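Local coordinates for protein putative mandelate racemase (Salmonella typhimurium, PDB 2O56) that probably acts as a magnesium-dependent hydro-lyase (dehydratase) of the enolase superfamily, although its substrate is not established, at residues E128-T132 with G371-V375. Residues are numbered along the deposited sequence; the frame is centred on the assembly and turned at random. Where two conformers were deposited one is given.
Sequences EKIRT and GMYEV
Ile130 and Tyr373, an antiparallel hydrogen-bonded pair, form the centre of the tight half of this contact. Ile130 N gives its hydrogen to Tyr373 O at 2.9 Å, and Tyr373 N returns one to Ile130 O at 2.9 Å. That carbonyl oxygen is gripped twice, since Thr132 OG1 donates to it at 3.2 Å from the opposite face of the carbonyl plane; the CA of Met372 adds a CA-H...O contact. With chi1 at -56° the Thr132 hydroxyl lies beside its own backbone N, where it reaches Ile130 O and sits 3.5 Å from Tyr373 CD1. On the face carrying both side chains, CB of Ile130 packs on CB of Tyr373, and the tyrosine ring meets His347 edge-to-face. Strand 130-135, the first of the modified TIM barrel of the enolase superfamily, pairs in parallel with the last, 347-350, and the short edge strand 372-373 is added antiparallel on its other side. The other face of this sheet is more open: Met372, bent at chi2 (-81°), lays SD 3.9 Å from Arg131 CA, while the extended arginine chain carries its guanidinium to salt bridges with Asp169 and Asp217. Lys129 crosses Met372 at about a right angle, its CD resting 4.0 Å from Met372 CB. Farther out, at the solvent side, Lys129 NZ forms a salt bridge with Glu374 OE2 at 3.2 Å, and one water joins both charged groups to Glu128 O.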
loop_
_atom_site.group_PDB
_atom_site.type_symbol
_atom_site.label_atom_id
_atom_site.label_comp_id
_atom_site.label_asym_id
_atom_site.label_seq_id
_atom_site.Cartn_x
_atom_site.Cartn_y
_atom_site.Cartn_z
ATOM N N GLU A 128 20.160 22.518 30.427
ATOM C CA GLU A 128 20.411 23.054 31.772
ATOM C C GLU A 128 19.137 23.577 32.422
ATOM O O GLU A 128 19.025 23.606 33.643
ATOM C CB GLU A 128 21.460 24.178 31.737
ATOM C CG GLU A 128 22.865 23.742 31.327
ATOM C CD GLU A 128 23.490 22.762 32.305
ATOM O OE1 GLU A 128 23.424 23.012 33.527
ATOM O OE2 GLU A 128 24.053 21.744 31.849
ATOM N N LYS A 129 18.187 24.013 31.601
ATOM C CA LYS A 129 16.897 24.491 32.093
ATOM C C LYS A 129 15.771 23.818 31.304
ATOM O O LYS A 129 15.978 23.384 30.165
ATOM C CB LYS A 129 16.796 26.015 31.934
ATOM C CG LYS A 129 17.557 26.790 32.991
ATOM C CD LYS A 129 17.226 28.273 32.963
ATOM C CE LYS A 129 18.223 29.076 33.792
ATOM N NZ LYS A 129 18.486 28.457 35.119
ATOM N N ILE A 130 14.588 23.761 31.908
ATOM C CA ILE A 130 13.432 23.115 31.289
ATOM C C ILE A 130 12.313 24.128 31.033
ATOM O O ILE A 130 11.635 24.579 31.959
ATOM C CB ILE A 130 12.929 21.945 32.153
ATOM C CG1 ILE A 130 13.934 20.793 32.111
ATOM C CG2 ILE A 130 11.587 21.438 31.661
ATOM C CD1 ILE A 130 13.985 19.993 33.366
ATOM N N ARG A 131 12.127 24.485 29.762
ATOM C CA ARG A 131 11.065 25.426 29.352
ATOM C C ARG A 131 9.659 24.937 29.701
ATOM O O ARG A 131 9.348 23.760 29.523
ATOM C CB ARG A 131 11.139 25.694 27.850
ATOM C CG ARG A 131 10.163 26.771 27.388
ATOM C CD ARG A 131 10.087 26.878 25.882
ATOM N NE ARG A 131 9.103 27.897 25.487
ATOM C CZ ARG A 131 8.513 27.937 24.299
ATOM N NH1 ARG A 131 8.811 27.010 23.388
ATOM N NH2 ARG A 131 7.627 28.896 24.024
ATOM N N THR A 132 8.805 25.839 30.181
ATOM C CA THR A 132 7.515 25.426 30.730
ATOM C C THR A 132 6.383 26.224 30.092
ATOM O O THR A 132 6.570 27.380 29.701
ATOM C CB THR A 132 7.515 25.532 32.275
ATOM O OG1 THR A 132 8.602 24.756 32.792
ATOM C CG2 THR A 132 6.259 25.001 32.861
ATOM N N GLY A 371 9.357 30.816 34.080
ATOM C CA GLY A 371 8.965 29.905 33.014
ATOM C C GLY A 371 9.864 28.695 32.852
ATOM O O GLY A 371 9.708 27.944 31.894
ATOM N N MET A 372 10.802 28.501 33.781
ATOM C CA MET A 372 11.855 27.472 33.650
ATOM C C MET A 372 11.922 26.640 34.924
ATOM O O MET A 372 11.838 27.178 36.026
ATOM C CB MET A 372 13.240 28.117 33.418
ATOM C CG MET A 372 13.360 29.038 32.195
ATOM S SD MET A 372 13.601 28.140 30.641
ATOM C CE MET A 372 13.907 29.473 29.489
ATOM N N TYR A 373 12.069 25.331 34.775
ATOM C CA TYR A 373 12.374 24.441 35.900
ATOM C C TYR A 373 13.835 24.039 35.844
ATOM O O TYR A 373 14.433 24.012 34.753
ATOM C CB TYR A 373 11.606 23.144 35.740
ATOM C CG TYR A 373 10.299 23.021 36.453
ATOM C CD1 TYR A 373 9.114 22.970 35.730
ATOM C CD2 TYR A 373 10.239 22.904 37.845
ATOM C CE1 TYR A 373 7.883 22.808 36.363
ATOM C CE2 TYR A 373 9.011 22.745 38.496
ATOM C CZ TYR A 373 7.835 22.695 37.741
ATOM O OH TYR A 373 6.597 22.539 38.339
ATOM N N GLU A 374 14.398 23.684 37.005
ATOM C CA GLU A 374 15.651 22.944 37.032
ATOM C C GLU A 374 15.427 21.580 37.651
ATOM O O GLU A 374 14.511 21.390 38.447
ATOM C CB GLU A 374 16.754 23.708 37.775
ATOM C CG GLU A 374 17.135 25.051 37.116
ATOM C CD GLU A 374 18.199 25.802 37.904
ATOM O OE1 GLU A 374 18.023 25.971 39.131
ATOM O OE2 GLU A 374 19.209 26.215 37.301
ATOM N N VAL A 375 16.260 20.636 37.245
ATOM C CA VAL A 375 16.144 19.238 37.648
ATOM C C VAL A 375 16.593 19.026 39.124
ATOM O O VAL A 375 17.539 19.677 39.573
ATOM C CB VAL A 375 16.946 18.360 36.638
ATOM C CG1 VAL A 375 18.455 18.499 36.831
ATOM C CG2 VAL A 375 16.483 16.923 36.637
HETATM O O HOH W 1 18.167 21.519 35.172
HETATM O O HOH W 2 20.194 26.019 34.745
#